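Local coordinates for protein kinase domain-containing protein (Chaetomium thermophilum, PDB 6Z3U) that probably transfers phosphate from ATP to serine and threonine residues, including those of the RNA polymerase II tail, as the cyclin-dependent kinase of the CAK complex, at residues R251-E265 with A270-M284. Sequence-based numbering, arbitrary orientation.
Sequences RMTANVITRWYRPPE and ARHYGGAVDIWSVGM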
ATOM      1  N   ARG B 251      -6.213  14.798   3.966  1.00 45.67           N
ATOM      2  CA  ARG B 251      -7.635  14.527   4.108  1.00 33.94           C
ATOM      3  C   ARG B 251      -7.958  13.141   3.569  1.00 32.51           C
ATOM      4  O   ARG B 251      -7.366  12.687   2.585  1.00 32.29           O
ATOM      5  CB  ARG B 251      -8.458  15.586   3.373  1.00 41.93           C
ATOM      6  CG  ARG B 251      -8.082  17.009   3.759  1.00 53.21           C
ATOM      7  CD  ARG B 251      -8.934  18.059   3.066  1.00 57.41           C
ATOM      8  NE  ARG B 251     -10.224  18.207   3.737  1.00 71.46           N
ATOM      9  CZ  ARG B 251     -10.439  19.038   4.758  1.00 87.67           C
ATOM     10  NH1 ARG B 251      -9.454  19.795   5.226  1.00 80.94           N
ATOM     11  NH2 ARG B 251     -11.639  19.111   5.320  1.00 85.18           N
ATOM     12  N   MET B 252      -8.894  12.465   4.226  1.00 31.63           N
ATOM     13  CA  MET B 252      -9.371  11.157   3.804  1.00 34.21           C
ATOM     14  C   MET B 252     -10.856  11.237   3.481  1.00 39.32           C
ATOM     15  O   MET B 252     -11.542  12.205   3.823  1.00 40.38           O
ATOM     16  CB  MET B 252      -9.135  10.098   4.887  1.00 38.85           C
ATOM     17  CG  MET B 252      -7.696   9.644   5.026  1.00 34.33           C
ATOM     18  SD  MET B 252      -7.440   8.777   6.584  1.00 38.78           S
ATOM     19  CE  MET B 252      -6.234   7.547   6.102  1.00 40.33           C
ATOM     20  N   THR B 253     -11.349  10.202   2.804  1.00 34.25           N
ATOM     21  CA  THR B 253     -12.752  10.148   2.433  1.00 32.25           C
ATOM     22  C   THR B 253     -13.593   9.731   3.630  1.00 34.75           C
ATOM     23  O   THR B 253     -13.185   8.887   4.434  1.00 31.47           O
ATOM     24  CB  THR B 253     -12.970   9.169   1.281  1.00 32.33           C
ATOM     25  OG1 THR B 253     -12.094   9.509   0.201  1.00 72.24           O
ATOM     26  CG2 THR B 253     -14.402   9.238   0.780  1.00 28.76           C
ATOM     27  N   ALA B 254     -14.767  10.342   3.750  1.00 34.92           N
ATOM     28  CA  ALA B 254     -15.734   9.963   4.767  1.00 30.90           C
ATOM     29  C   ALA B 254     -16.681   8.872   4.291  1.00 32.56           C
ATOM     30  O   ALA B 254     -17.451   8.342   5.100  1.00 29.42           O
ATOM     31  CB  ALA B 254     -16.545  11.185   5.200  1.00 38.23           C
ATOM     32  N   ASN B 255     -16.637   8.533   3.005  1.00 33.54           N
ATOM     33  CA  ASN B 255     -17.532   7.536   2.422  1.00 32.38           C
ATOM     34  C   ASN B 255     -16.801   6.200   2.304  1.00 28.99           C
ATOM     35  O   ASN B 255     -16.414   5.753   1.224  1.00 29.32           O
ATOM     36  CB  ASN B 255     -18.039   8.021   1.064  1.00 30.17           C
ATOM     37  CG  ASN B 255     -19.117   7.123   0.486  1.00 39.79           C
ATOM     38  OD1 ASN B 255     -19.803   6.405   1.214  1.00 45.87           O
ATOM     39  ND2 ASN B 255     -19.271   7.164  -0.832  1.00 44.97           N
ATOM     40  N   VAL B 256     -16.603   5.566   3.458  1.00 26.12           N
ATOM     41  CA  VAL B 256     -16.021   4.233   3.541  1.00 25.12           C
ATOM     42  C   VAL B 256     -16.765   3.451   4.617  1.00 24.16           C
ATOM     43  O   VAL B 256     -17.491   4.015   5.438  1.00 34.12           O
ATOM     44  CB  VAL B 256     -14.507   4.266   3.843  1.00 24.52           C
ATOM     45  CG1 VAL B 256     -13.722   4.612   2.588  1.00 24.97           C
ATOM     46  CG2 VAL B 256     -14.204   5.255   4.950  1.00 33.83           C
ATOM     47  N   ILE B 257     -16.565   2.134   4.610  1.00 24.88           N
ATOM     48  CA  ILE B 257     -17.218   1.230   5.551  1.00 28.69           C
ATOM     49  C   ILE B 257     -18.709   1.170   5.249  1.00 22.64           C
ATOM     50  O   ILE B 257     -19.375   2.206   5.135  1.00 24.33           O
ATOM     51  CB  ILE B 257     -16.992   1.656   7.014  1.00 22.69           C
ATOM     52  CG1 ILE B 257     -15.516   1.947   7.281  1.00 24.59           C
ATOM     53  CG2 ILE B 257     -17.471   0.565   7.958  1.00 24.16           C
ATOM     54  CD1 ILE B 257     -15.238   2.444   8.688  1.00 23.48           C
ATOM     55  N   THR B 258     -19.244  -0.041   5.135  1.00 22.06           N
ATOM     56  CA  THR B 258     -20.678  -0.205   4.942  1.00 23.35           C
ATOM     57  C   THR B 258     -21.437   0.516   6.052  1.00 33.67           C
ATOM     58  O   THR B 258     -20.994   0.559   7.202  1.00 40.44           O
ATOM     59  CB  THR B 258     -21.039  -1.689   4.914  1.00 25.23           C
ATOM     60  OG1 THR B 258     -20.275  -2.347   3.896  1.00 23.04           O
ATOM     61  CG2 THR B 258     -22.523  -1.873   4.624  1.00 29.16           C
ATOM     62  N   ARG B 259     -22.589   1.091   5.692  1.00 30.75           N
ATOM     63  CA  ARG B 259     -23.314   1.961   6.614  1.00 24.58           C
ATOM     64  C   ARG B 259     -23.487   1.316   7.983  1.00 25.99           C
ATOM     65  O   ARG B 259     -23.127   1.904   9.010  1.00 33.03           O
ATOM     66  CB  ARG B 259     -24.683   2.319   6.028  1.00 28.05           C
ATOM     67  CG  ARG B 259     -25.423   3.383   6.827  1.00 31.68           C
ATOM     68  CD  ARG B 259     -26.821   3.648   6.287  1.00 39.18           C
ATOM     69  NE  ARG B 259     -26.824   3.963   4.860  1.00 43.01           N
ATOM     70  CZ  ARG B 259     -27.215   3.128   3.899  1.00 42.49           C
ATOM     71  NH1 ARG B 259     -27.173   3.523   2.635  1.00 50.40           N
ATOM     72  NH2 ARG B 259     -27.654   1.909   4.189  1.00 42.03           N
ATOM     73  N   TRP B 260     -24.029   0.098   8.018  1.00 27.71           N
ATOM     74  CA  TRP B 260     -24.355  -0.544   9.287  1.00 23.81           C
ATOM     75  C   TRP B 260     -23.154  -0.654  10.216  1.00 26.40           C
ATOM     76  O   TRP B 260     -23.338  -0.824  11.427  1.00 34.79           O
ATOM     77  CB  TRP B 260     -24.938  -1.933   9.032  1.00 23.64           C
ATOM     78  CG  TRP B 260     -26.194  -1.920   8.216  1.00 28.89           C
ATOM     79  CD1 TRP B 260     -26.891  -0.823   7.797  1.00 32.85           C
ATOM     80  CD2 TRP B 260     -26.900  -3.061   7.708  1.00 26.41           C
ATOM     81  NE1 TRP B 260     -27.990  -1.210   7.069  1.00 34.65           N
ATOM     82  CE2 TRP B 260     -28.016  -2.578   6.997  1.00 25.31           C
ATOM     83  CE3 TRP B 260     -26.696  -4.440   7.786  1.00 26.33           C
ATOM     84  CZ2 TRP B 260     -28.924  -3.425   6.368  1.00 26.35           C
ATOM     85  CZ3 TRP B 260     -27.599  -5.280   7.162  1.00 28.27           C
ATOM     86  CH2 TRP B 260     -28.699  -4.769   6.463  1.00 26.73           C
ATOM     87  N   TYR B 261     -21.936  -0.580   9.681  1.00 25.68           N
ATOM     88  CA  TYR B 261     -20.719  -0.701  10.472  1.00 25.30           C
ATOM     89  C   TYR B 261     -19.907   0.589  10.481  1.00 29.40           C
ATOM     90  O   TYR B 261     -18.778   0.595  10.984  1.00 28.25           O
ATOM     91  CB  TYR B 261     -19.871  -1.861   9.944  1.00 27.69           C
ATOM     92  CG  TYR B 261     -20.674  -3.126   9.730  1.00 26.53           C
ATOM     93  CD1 TYR B 261     -21.367  -3.336   8.545  1.00 20.65           C
ATOM     94  CD2 TYR B 261     -20.758  -4.096  10.718  1.00 31.59           C
ATOM     95  CE1 TYR B 261     -22.109  -4.478   8.344  1.00 20.33           C
ATOM     96  CE2 TYR B 261     -21.502  -5.247  10.526  1.00 24.38           C
ATOM     97  CZ  TYR B 261     -22.174  -5.429   9.336  1.00 20.03           C
ATOM     98  OH  TYR B 261     -22.916  -6.566   9.130  1.00 25.67           O
ATOM     99  N   ARG B 262     -20.462   1.684   9.948  1.00 33.34           N
ATOM    100  CA  ARG B 262     -19.737   2.947   9.844  1.00 27.26           C
ATOM    101  C   ARG B 262     -19.703   3.636  11.204  1.00 25.78           C
ATOM    102  O   ARG B 262     -20.745   3.753  11.856  1.00 26.33           O
ATOM    103  CB  ARG B 262     -20.410   3.873   8.835  1.00 30.34           C
ATOM    104  CG  ARG B 262     -19.498   4.948   8.263  1.00 25.03           C
ATOM    105  CD  ARG B 262     -20.281   5.994   7.478  1.00 30.43           C
ATOM    106  NE  ARG B 262     -21.226   5.427   6.520  1.00 25.68           N
ATOM    107  CZ  ARG B 262     -20.905   4.937   5.328  1.00 25.34           C
ATOM    108  NH1 ARG B 262     -19.645   4.932   4.922  1.00 35.11           N
ATOM    109  NH2 ARG B 262     -21.855   4.451   4.540  1.00 32.31           N
ATOM    110  N   PRO B 263     -18.546   4.110  11.661  1.00 24.69           N
ATOM    111  CA  PRO B 263     -18.493   4.785  12.962  1.00 25.42           C
ATOM    112  C   PRO B 263     -19.128   6.160  12.883  1.00 30.90           C
ATOM    113  O   PRO B 263     -19.310   6.708  11.785  1.00 33.43           O
ATOM    114  CB  PRO B 263     -16.988   4.878  13.252  1.00 27.71           C
ATOM    115  CG  PRO B 263     -16.355   4.892  11.911  1.00 27.43           C
ATOM    116  CD  PRO B 263     -17.216   4.029  11.029  1.00 25.94           C
ATOM    117  N   PRO B 264     -19.468   6.760  14.028  1.00 30.53           N
ATOM    118  CA  PRO B 264     -20.126   8.077  13.982  1.00 28.47           C
ATOM    119  C   PRO B 264     -19.258   9.170  13.383  1.00 37.40           C
ATOM    120  O   PRO B 264     -19.778  10.050  12.685  1.00 40.99           O
ATOM    121  CB  PRO B 264     -20.465   8.349  15.456  1.00 29.19           C
ATOM    122  CG  PRO B 264     -19.563   7.451  16.242  1.00 30.81           C
ATOM    123  CD  PRO B 264     -19.365   6.233  15.399  1.00 31.39           C
ATOM    124  N   GLU B 265     -17.948   9.153  13.640  1.00 31.72           N
ATOM    125  CA  GLU B 265     -17.096  10.212  13.112  1.00 29.87           C
ATOM    126  C   GLU B 265     -17.095  10.213  11.588  1.00 32.71           C
ATOM    127  O   GLU B 265     -16.992  11.279  10.970  1.00 39.21           O
ATOM    128  CB  GLU B 265     -15.673  10.072  13.663  1.00 32.43           C
ATOM    129  CG  GLU B 265     -14.917   8.811  13.252  1.00 29.95           C
ATOM    130  CD  GLU B 265     -14.974   7.713  14.301  1.00 32.76           C
ATOM    131  OE1 GLU B 265     -15.976   7.639  15.044  1.00 35.03           O
ATOM    132  OE2 GLU B 265     -14.007   6.924  14.385  1.00 33.36           O
ATOM    133  N   ALA B 270     -16.004  13.064   8.879  1.00 31.86           N
ATOM    134  CA  ALA B 270     -14.651  13.317   9.353  1.00 32.15           C
ATOM    135  C   ALA B 270     -13.631  13.006   8.263  1.00 31.72           C
ATOM    136  O   ALA B 270     -13.739  12.003   7.553  1.00 30.66           O
ATOM    137  CB  ALA B 270     -14.356  12.481  10.598  1.00 31.50           C
ATOM    138  N   ARG B 271     -12.633  13.882   8.138  1.00 38.24           N
ATOM    139  CA  ARG B 271     -11.601  13.756   7.122  1.00 32.54           C
ATOM    140  C   ARG B 271     -10.232  13.410   7.689  1.00 32.41           C
ATOM    141  O   ARG B 271      -9.322  13.105   6.912  1.00 32.20           O
ATOM    142  CB  ARG B 271     -11.482  15.063   6.322  1.00 43.03           C
ATOM    143  CG  ARG B 271     -12.813  15.676   5.914  1.00 53.71           C
ATOM    144  CD  ARG B 271     -13.479  14.885   4.801  1.00 46.11           C
ATOM    145  NE  ARG B 271     -12.746  14.994   3.542  1.00 37.07           N
ATOM    146  CZ  ARG B 271     -13.127  14.427   2.403  1.00 42.36           C
ATOM    147  NH1 ARG B 271     -12.395  14.584   1.309  1.00 46.74           N
ATOM    148  NH2 ARG B 271     -14.238  13.702   2.354  1.00 47.45           N
ATOM    149  N   HIS B 272     -10.057  13.460   9.012  1.00 32.65           N
ATOM    150  CA  HIS B 272      -8.776  13.168   9.665  1.00 38.49           C
ATOM    151  C   HIS B 272      -9.048  12.184  10.800  1.00 31.90           C
ATOM    152  O   HIS B 272      -9.186  12.577  11.960  1.00 37.92           O
ATOM    153  CB  HIS B 272      -8.118  14.453  10.165  1.00 45.67           C
ATOM    154  CG  HIS B 272      -7.804  15.431   9.075  1.00 35.23           C
ATOM    155  ND1 HIS B 272      -8.239  16.738   9.101  1.00 36.61           N
ATOM    156  CD2 HIS B 272      -7.091  15.294   7.932  1.00 37.85           C
ATOM    157  CE1 HIS B 272      -7.817  17.363   8.015  1.00 37.25           C
ATOM    158  NE2 HIS B 272      -7.113  16.510   7.291  1.00 40.79           N
ATOM    159  N   TYR B 273      -9.115  10.902  10.460  1.00 35.36           N
ATOM    160  CA  TYR B 273      -9.414   9.837  11.406  1.00 32.86           C
ATOM    161  C   TYR B 273      -8.261   8.838  11.455  1.00 29.20           C
ATOM    162  O   TYR B 273      -7.239   9.001  10.786  1.00 34.26           O
ATOM    163  CB  TYR B 273     -10.727   9.141  11.030  1.00 34.77           C
ATOM    164  CG  TYR B 273     -10.798   8.671   9.591  1.00 28.16           C
ATOM    165  CD1 TYR B 273     -10.280   7.439   9.216  1.00 28.52           C
ATOM    166  CD2 TYR B 273     -11.396   9.455   8.612  1.00 28.61           C
ATOM    167  CE1 TYR B 273     -10.351   7.001   7.906  1.00 27.22           C
ATOM    168  CE2 TYR B 273     -11.470   9.026   7.298  1.00 28.14           C
ATOM    169  CZ  TYR B 273     -10.946   7.800   6.951  1.00 28.20           C
ATOM    170  OH  TYR B 273     -11.022   7.374   5.644  1.00 27.19           O
ATOM    171  N   GLY B 274      -8.437   7.796  12.264  1.00 30.38           N
ATOM    172  CA  GLY B 274      -7.404   6.798  12.453  1.00 28.06           C
ATOM    173  C   GLY B 274      -7.944   5.389  12.600  1.00 26.99           C
ATOM    174  O   GLY B 274      -9.035   5.081  12.113  1.00 30.85           O
ATOM    175  N   GLY B 275      -7.184   4.525  13.277  1.00 26.74           N
ATOM    176  CA  GLY B 275      -7.582   3.133  13.398  1.00 25.76           C
ATOM    177  C   GLY B 275      -8.920   2.942  14.082  1.00 25.44           C
ATOM    178  O   GLY B 275      -9.593   1.932  13.865  1.00 24.60           O
ATOM    179  N   ALA B 276      -9.324   3.902  14.917  1.00 34.59           N
ATOM    180  CA  ALA B 276     -10.564   3.747  15.668  1.00 33.81           C
ATOM    181  C   ALA B 276     -11.748   3.460  14.753  1.00 33.26           C
ATOM    182  O   ALA B 276     -12.714   2.814  15.173  1.00 32.09           O
ATOM    183  CB  ALA B 276     -10.832   5.002  16.500  1.00 40.37           C
ATOM    184  N   VAL B 277     -11.691   3.915  13.501  1.00 25.27           N
ATOM    185  CA  VAL B 277     -12.811   3.687  12.593  1.00 24.72           C
ATOM    186  C   VAL B 277     -13.002   2.197  12.342  1.00 23.72           C
ATOM    187  O   VAL B 277     -14.133   1.720  12.196  1.00 25.99           O
ATOM    188  CB  VAL B 277     -12.607   4.456  11.274  1.00 24.99           C
ATOM    189  CG1 VAL B 277     -12.616   5.951  11.530  1.00 32.10           C
ATOM    190  CG2 VAL B 277     -11.319   4.021  10.586  1.00 29.19           C
ATOM    191  N   ASP B 278     -11.904   1.436  12.284  1.00 23.43           N
ATOM    192  CA  ASP B 278     -12.015  -0.006  12.081  1.00 22.61           C
ATOM    193  C   ASP B 278     -12.473  -0.722  13.345  1.00 22.47           C
ATOM    194  O   ASP B 278     -13.226  -1.699  13.269  1.00 21.88           O
ATOM    195  CB  ASP B 278     -10.682  -0.588  11.607  1.00 22.50           C
ATOM    196  CG  ASP B 278     -10.456  -0.398  10.120  1.00 22.41           C
ATOM    197  OD1 ASP B 278     -11.449  -0.305   9.368  1.00 22.17           O
ATOM    198  OD2 ASP B 278      -9.282  -0.361   9.701  1.00 22.66           O
ATOM    199  N   ILE B 279     -12.024  -0.261  14.515  1.00 25.30           N
ATOM    200  CA  ILE B 279     -12.420  -0.904  15.765  1.00 23.09           C
ATOM    201  C   ILE B 279     -13.934  -0.847  15.932  1.00 22.95           C
ATOM    202  O   ILE B 279     -14.555  -1.806  16.404  1.00 22.59           O
ATOM    203  CB  ILE B 279     -11.686  -0.250  16.952  1.00 23.98           C
ATOM    204  CG1 ILE B 279     -10.360  -0.966  17.224  1.00 24.05           C
ATOM    205  CG2 ILE B 279     -12.545  -0.261  18.199  1.00 24.32           C
ATOM    206  CD1 ILE B 279      -9.431  -1.012  16.042  1.00 24.89           C
ATOM    207  N   TRP B 280     -14.552   0.265  15.531  1.00 23.32           N
ATOM    208  CA  TRP B 280     -16.004   0.374  15.621  1.00 23.30           C
ATOM    209  C   TRP B 280     -16.687  -0.715  14.807  1.00 22.46           C
ATOM    210  O   TRP B 280     -17.633  -1.357  15.276  1.00 28.55           O
ATOM    211  CB  TRP B 280     -16.459   1.750  15.138  1.00 23.93           C
ATOM    212  CG  TRP B 280     -17.949   1.920  15.123  1.00 24.49           C
ATOM    213  CD1 TRP B 280     -18.817   1.486  14.160  1.00 23.55           C
ATOM    214  CD2 TRP B 280     -18.744   2.588  16.108  1.00 24.81           C
ATOM    215  NE1 TRP B 280     -20.104   1.835  14.492  1.00 24.35           N
ATOM    216  CE2 TRP B 280     -20.085   2.512  15.682  1.00 24.89           C
ATOM    217  CE3 TRP B 280     -18.452   3.239  17.308  1.00 25.65           C
ATOM    218  CZ2 TRP B 280     -21.131   3.066  16.415  1.00 25.48           C
ATOM    219  CZ3 TRP B 280     -19.491   3.786  18.035  1.00 28.11           C
ATOM    220  CH2 TRP B 280     -20.814   3.698  17.586  1.00 28.96           C
ATOM    221  N   SER B 281     -16.232  -0.926  13.572  1.00 22.05           N
ATOM    222  CA  SER B 281     -16.805  -1.987  12.751  1.00 21.36           C
ATOM    223  C   SER B 281     -16.655  -3.342  13.427  1.00 20.94           C
ATOM    224  O   SER B 281     -17.573  -4.170  13.384  1.00 25.61           O
ATOM    225  CB  SER B 281     -16.144  -1.996  11.377  1.00 25.10           C
ATOM    226  OG  SER B 281     -16.420  -0.791  10.687  1.00 36.01           O
ATOM    227  N   VAL B 282     -15.508  -3.587  14.060  1.00 21.05           N
ATOM    228  CA  VAL B 282     -15.339  -4.821  14.821  1.00 20.83           C
ATOM    229  C   VAL B 282     -16.384  -4.905  15.922  1.00 21.05           C
ATOM    230  O   VAL B 282     -16.995  -5.957  16.144  1.00 21.54           O
ATOM    231  CB  VAL B 282     -13.912  -4.906  15.385  1.00 21.13           C
ATOM    232  CG1 VAL B 282     -13.814  -6.009  16.418  1.00 21.15           C
ATOM    233  CG2 VAL B 282     -12.927  -5.142  14.259  1.00 24.25           C
ATOM    234  N   GLY B 283     -16.612  -3.795  16.626  1.00 21.67           N
ATOM    235  CA  GLY B 283     -17.642  -3.785  17.649  1.00 22.02           C
ATOM    236  C   GLY B 283     -19.001  -4.179  17.108  1.00 21.68           C
ATOM    237  O   GLY B 283     -19.775  -4.861  17.782  1.00 21.70           O
ATOM    238  N   MET B 284     -19.313  -3.755  15.880  1.00 21.45           N
ATOM    239  CA  MET B 284     -20.590  -4.124  15.276  1.00 21.23           C
ATOM    240  C   MET B 284     -20.608  -5.586  14.847  1.00 20.58           C
ATOM    241  O   MET B 284     -21.657  -6.238  14.927  1.00 20.51           O
ATOM    242  CB  MET B 284     -20.891  -3.211  14.089  1.00 21.33           C
ATOM    243  CG  MET B 284     -21.213  -1.782  14.495  1.00 22.11           C
ATOM    244  SD  MET B 284     -22.691  -1.700  15.526  1.00 22.66           S
ATOM    245  CE  MET B 284     -22.405  -0.182  16.429  1.00 23.68           C
TER
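The hydroxyl of S281 donates to the carbonyl of Y261, with OG 2.8 Å from O and tilted 34° from the carbonyl plane, and I257 CG2 packs against the same OG. Next to it, two consecutive prolines lie over one face of the W280 indole. With CG anti to the backbone N (chi1 177°), the ring turns that face to them: P263 CA sits 3.5 Å from the centroid of the five-membered ring and P264 CD 3.4 Å from that of the six-membered ring, both CH-pi contacts. The sequence APE at the end of a kinase activation segment reads PPE here, and these contacts dock it on helix 276-291 of the C-terminal lobe. E265 lays its carboxylate against V277 CG1 and forms the salt bridge to R371 usual for this glutamate. Earlier in the activation segment, T253 O accepts a hydrogen bond of 2.9 Å from Y273 OH, which lies in its carbonyl plane. Over one face of that tyrosine ring, away from its middle, lies M252 SD, a Met-aromatic contact 3.9 Å from the centroid. M252 N in turn donates to R271 O (2.8 Å), while M252 O lies over the face of the R271 guanidinium, at too poor an angle to its N-H groups for a hydrogen bond.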